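Local coordinates for Pcza361.24 (Amycolatopsis orientalis, PDB 3G2M), which catalyses S-adenosyl-L-methionine-dependent N-methylation in the biosynthesis of glycopeptide antibiotics, at residues R73-R78 and T153-S158; R95-F100 and W105-L110. All coordinates share one frame; numbering follows the deposited sequence.

Contact 1. Residues R73-R78 and T153-S158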
# COMPACT_ATOMS: atom_id res chain seq x y z
N ARG A 73 -11.94 25.07 -3.27
CA ARG A 73 -11.32 26.26 -3.86
C ARG A 73 -10.15 25.89 -4.77
O ARG A 73 -10.02 26.43 -5.87
CB ARG A 73 -10.85 27.19 -2.75
CG ARG A 73 -10.63 28.65 -3.15
CD ARG A 73 -10.30 29.48 -1.91
NE ARG A 73 -9.04 29.05 -1.29
CZ ARG A 73 -8.78 29.08 0.01
NH1 ARG A 73 -9.70 29.51 0.88
NH2 ARG A 73 -7.61 28.66 0.46
N GLU A 74 -9.30 24.96 -4.32
CA GLU A 74 -8.15 24.54 -5.13
C GLU A 74 -8.59 23.82 -6.39
O GLU A 74 -8.01 24.02 -7.46
CB GLU A 74 -7.17 23.68 -4.33
CG GLU A 74 -6.17 24.49 -3.51
CD GLU A 74 -5.22 25.36 -4.34
OE1 GLU A 74 -4.82 24.97 -5.46
OE2 GLU A 74 -4.87 26.44 -3.85
N PHE A 75 -9.63 22.99 -6.27
CA PHE A 75 -10.21 22.32 -7.43
C PHE A 75 -10.70 23.35 -8.44
O PHE A 75 -10.38 23.26 -9.62
CB PHE A 75 -11.33 21.36 -7.01
CG PHE A 75 -10.85 20.00 -6.55
CD1 PHE A 75 -10.31 19.09 -7.46
CD2 PHE A 75 -10.95 19.63 -5.22
CE1 PHE A 75 -9.86 17.84 -7.04
CE2 PHE A 75 -10.50 18.37 -4.79
CZ PHE A 75 -9.97 17.48 -5.70
N ALA A 76 -11.45 24.34 -7.96
CA ALA A 76 -11.96 25.43 -8.81
C ALA A 76 -10.83 26.22 -9.48
O ALA A 76 -10.90 26.50 -10.68
CB ALA A 76 -12.85 26.36 -8.01
N THR A 77 -9.79 26.55 -8.71
CA THR A 77 -8.63 27.29 -9.21
C THR A 77 -7.92 26.55 -10.34
O THR A 77 -7.54 27.16 -11.35
CB THR A 77 -7.63 27.59 -8.06
OG1 THR A 77 -8.27 28.42 -7.07
CG2 THR A 77 -6.38 28.30 -8.57
N ARG A 78 -7.74 25.25 -10.17
CA ARG A 78 -6.96 24.43 -11.11
C ARG A 78 -7.75 24.01 -12.35
O ARG A 78 -7.15 23.70 -13.38
CB ARG A 78 -6.37 23.20 -10.40
CG ARG A 78 -5.36 23.54 -9.30
CD ARG A 78 -4.12 24.22 -9.85
NE ARG A 78 -3.62 25.24 -8.95
CZ ARG A 78 -2.73 26.18 -9.28
NH1 ARG A 78 -2.24 26.23 -10.52
NH2 ARG A 78 -2.34 27.07 -8.38
N THR A 153 -14.76 17.53 -16.95
CA THR A 153 -14.03 17.53 -15.68
C THR A 153 -14.50 16.38 -14.80
O THR A 153 -15.70 16.18 -14.61
CB THR A 153 -14.25 18.86 -14.91
OG1 THR A 153 -14.01 19.98 -15.77
CG2 THR A 153 -13.31 18.96 -13.70
N VAL A 154 -13.55 15.61 -14.28
CA VAL A 154 -13.82 14.57 -13.29
C VAL A 154 -12.91 14.81 -12.07
O VAL A 154 -11.71 15.00 -12.23
CB VAL A 154 -13.62 13.14 -13.86
CG1 VAL A 154 -13.85 12.08 -12.76
CG2 VAL A 154 -14.55 12.87 -15.04
N VAL A 155 -13.49 14.80 -10.88
CA VAL A 155 -12.74 15.10 -9.65
C VAL A 155 -12.86 13.99 -8.59
O VAL A 155 -13.89 13.32 -8.50
CB VAL A 155 -13.11 16.49 -9.02
CG1 VAL A 155 -12.82 17.63 -10.00
CG2 VAL A 155 -14.55 16.55 -8.58
N ILE A 156 -11.79 13.81 -7.82
CA ILE A 156 -11.81 12.88 -6.69
C ILE A 156 -10.97 13.43 -5.54
O ILE A 156 -9.89 14.00 -5.76
CB ILE A 156 -11.37 11.43 -7.10
CG1 ILE A 156 -11.71 10.42 -6.00
CG2 ILE A 156 -9.89 11.37 -7.50
CD1 ILE A 156 -11.55 8.97 -6.44
N SER A 157 -11.47 13.27 -4.32
CA SER A 157 -10.80 13.79 -3.14
C SER A 157 -9.85 12.76 -2.54
O SER A 157 -10.06 11.55 -2.67
CB SER A 157 -11.84 14.23 -2.10
OG SER A 157 -11.24 14.94 -1.04
N SER A 158 -8.80 13.26 -1.87
CA SER A 158 -7.79 12.40 -1.24
C SER A 158 -8.36 11.25 -0.42
O SER A 158 -7.91 10.11 -0.56
CB SER A 158 -6.87 13.24 -0.34
OG SER A 158 -5.85 12.41 0.19

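Contact 2. Residues R95-F100 and W105-L110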
# COMPACT_ATOMS: atom_id res chain seq x y z
N ARG A 95 -19.60 17.27 1.00
CA ARG A 95 -18.58 18.10 1.65
C ARG A 95 -17.91 19.04 0.64
O ARG A 95 -17.62 20.20 0.95
CB ARG A 95 -17.54 17.22 2.35
CG ARG A 95 -16.52 17.97 3.21
CD ARG A 95 -15.41 17.04 3.67
NE ARG A 95 -14.75 16.37 2.55
CZ ARG A 95 -13.57 16.72 2.04
NH1 ARG A 95 -12.87 17.72 2.55
NH2 ARG A 95 -13.08 16.04 1.02
N LEU A 96 -17.68 18.54 -0.58
CA LEU A 96 -17.19 19.38 -1.67
C LEU A 96 -18.28 19.75 -2.67
O LEU A 96 -18.18 20.78 -3.34
CB LEU A 96 -16.02 18.71 -2.41
CG LEU A 96 -14.74 18.34 -1.65
CD1 LEU A 96 -13.73 17.75 -2.64
CD2 LEU A 96 -14.14 19.52 -0.91
N THR A 97 -19.31 18.91 -2.78
CA THR A 97 -20.35 19.11 -3.79
C THR A 97 -21.09 20.43 -3.63
O THR A 97 -21.35 21.12 -4.61
CB THR A 97 -21.39 17.98 -3.80
OG1 THR A 97 -20.75 16.71 -3.63
CG2 THR A 97 -22.17 17.97 -5.12
N PHE A 98 -21.44 20.77 -2.39
CA PHE A 98 -22.18 22.01 -2.13
C PHE A 98 -21.33 23.26 -2.41
O PHE A 98 -21.81 24.19 -3.07
CB PHE A 98 -22.80 22.00 -0.73
CG PHE A 98 -23.97 21.06 -0.60
CD1 PHE A 98 -25.25 21.47 -0.97
CD2 PHE A 98 -23.79 19.76 -0.13
CE1 PHE A 98 -26.34 20.60 -0.86
CE2 PHE A 98 -24.87 18.88 -0.03
CZ PHE A 98 -26.15 19.31 -0.39
N PRO A 99 -20.07 23.30 -1.93
CA PRO A 99 -19.14 24.31 -2.45
C PRO A 99 -19.05 24.38 -3.98
O PRO A 99 -19.00 25.48 -4.53
CB PRO A 99 -17.80 23.89 -1.84
CG PRO A 99 -18.16 23.23 -0.57
CD PRO A 99 -19.45 22.51 -0.85
N PHE A 100 -19.02 23.23 -4.66
CA PHE A 100 -18.99 23.20 -6.12
C PHE A 100 -20.25 23.81 -6.75
O PHE A 100 -20.16 24.56 -7.72
CB PHE A 100 -18.79 21.77 -6.66
CG PHE A 100 -17.41 21.21 -6.45
CD1 PHE A 100 -16.29 22.04 -6.35
CD2 PHE A 100 -17.22 19.83 -6.38
CE1 PHE A 100 -15.01 21.51 -6.17
CE2 PHE A 100 -15.95 19.28 -6.19
CZ PHE A 100 -14.84 20.11 -6.09
N TRP A 105 -21.48 25.41 -10.82
CA TRP A 105 -21.27 24.14 -11.51
C TRP A 105 -22.52 23.26 -11.57
O TRP A 105 -23.29 23.19 -10.62
CB TRP A 105 -20.17 23.34 -10.81
CG TRP A 105 -18.78 23.92 -10.90
CD1 TRP A 105 -18.43 25.17 -11.33
CD2 TRP A 105 -17.57 23.28 -10.50
NE1 TRP A 105 -17.07 25.34 -11.24
CE2 TRP A 105 -16.52 24.19 -10.73
CE3 TRP A 105 -17.26 22.01 -9.97
CZ2 TRP A 105 -15.18 23.89 -10.46
CZ3 TRP A 105 -15.93 21.70 -9.70
CH2 TRP A 105 -14.90 22.64 -9.94
N GLU A 106 -22.71 22.60 -12.71
CA GLU A 106 -23.56 21.43 -12.79
C GLU A 106 -22.69 20.26 -12.34
O GLU A 106 -21.59 20.07 -12.87
CB GLU A 106 -24.02 21.19 -14.22
CG GLU A 106 -25.03 22.19 -14.76
CD GLU A 106 -25.50 21.83 -16.15
OE1 GLU A 106 -25.10 22.52 -17.12
OE2 GLU A 106 -26.24 20.83 -16.29
N VAL A 107 -23.16 19.50 -11.35
CA VAL A 107 -22.37 18.39 -10.80
C VAL A 107 -23.16 17.09 -10.81
O VAL A 107 -24.31 17.06 -10.35
CB VAL A 107 -21.83 18.67 -9.36
CG1 VAL A 107 -20.88 17.54 -8.90
CG2 VAL A 107 -21.10 20.00 -9.29
N THR A 108 -22.56 16.04 -11.36
CA THR A 108 -23.05 14.68 -11.16
C THR A 108 -22.21 14.11 -10.02
O THR A 108 -20.99 14.00 -10.12
CB THR A 108 -22.92 13.83 -12.43
OG1 THR A 108 -23.71 14.41 -13.47
CG2 THR A 108 -23.41 12.39 -12.17
N ALA A 109 -22.88 13.80 -8.91
CA ALA A 109 -22.19 13.30 -7.73
C ALA A 109 -22.44 11.81 -7.60
O ALA A 109 -23.59 11.38 -7.51
CB ALA A 109 -22.65 14.04 -6.49
N LEU A 110 -21.37 11.02 -7.64
CA LEU A 110 -21.46 9.57 -7.60
C LEU A 110 -21.08 9.04 -6.22
O LEU A 110 -20.02 9.40 -5.69
CB LEU A 110 -20.51 8.96 -8.65
CG LEU A 110 -20.51 7.43 -8.79
CD1 LEU A 110 -21.46 7.03 -9.91
CD2 LEU A 110 -19.12 6.90 -9.06

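Contact 1. Residues R73-R78 and T153-S158
With CG of Phe-75 turned anti to its carbonyl carbon (chi1 -83°) and CG1 of Val-155 set the same way about its own first bond (chi1 -60°), ring and methyl meet between helix 69-79 and strand 151-156. CD1 of the ring lies 3.9 Å from Val-155 CG1, an oblique approach that belongs to neither face nor edge, while CE1 sits 4.0 Å from Val-155 CB. The far end of the ring runs on along the strand, where CZ comes to 3.5 Å from the carbonyl oxygen of Ile-156, which lies at the ring edge, near its plane. Ile-156 starts its side chain, at CB, away from the helix, and the chain packs against Met-142. The ring and the Val-155 side chain together fill the gap between the backbones, whose nearest CA atoms, those of Phe-75 and Val-155, are 8.0 Å apart. Leu-187 and Ser-189 of strand 184-191 and Leu-286 of strand 284-290 also touch this ring, and all three residues that meet here are buried. Just past the strand, Ser-157 OG is hydrogen-bonded to Glu-71 of the same helix. A helix laid on the central parallel strands, with the cofactor-binding Ser-157 at a strand's carboxyl end, is characteristic of the Rossmann-like class I methyltransferase fold.

Contact 2. Residues R95-F100 and W105-L110
Phe-100 and Trp-105 form the dense end of this contact, an offset stack in which the phenyl ring and the six-membered ring of the indole lie 4.6 Å apart between centroids with their planes at 19°. CZ3 of Trp-105 sits over one face of the phenyl ring, displaced toward the rim, 3.4 Å from CD1; the carbonyl oxygen of Leu-96 lies over the opposite face. Phe-100 O also approaches Trp-105 CB at 3.3 Å, but the bond it accepts from the Trp-105 backbone N is weak, 3.5 Å long and bent to 143°. The two segments belong to the beta-alpha-beta unit of strand 86-89, helix 97-101 and strand 107-111, and the stack bridges the tight return from helix to strand. Further along, the packing is sparser. Val-107 spreads its methyls over two helix residues, CG2 reaching Phe-100 CB and CG1 lying 4.0 Å from Thr-97 CG2. That Thr-97 methyl, placed opposite the backbone N by chi1, also meets Ala-109 CB at 4.2 Å, while OG1 is hydrogen-bonded to Glu-88. Glu-106, whose CB is set away from the helix, is the solvent-exposed residue of the strand segment, between the buried Trp-105 and Val-107.

The centres of the two contacts lie about 10 Å apart, and both reach the same seven-stranded mixed sheet. Along the chain, contact 2 is nested between the segments of contact 1: helix 69-79 comes first, then helix 97-101 and strand 107-111, and finally strand 151-156. In the sheet, strand 86-89 separates the two strands involved. The contacts touch directly, with Phe-100 CE1 3.8 Å from Phe-75 CB, so their aromatic side chains belong to one continuous layer beside the sheet. Ser-157 of contact 1 and Arg-95 of contact 2 are both S-adenosyl-L-methionine-binding residues, although this chain carries no cofactor, and Glu-71 bonds to both, placing this packing next to the cofactor site.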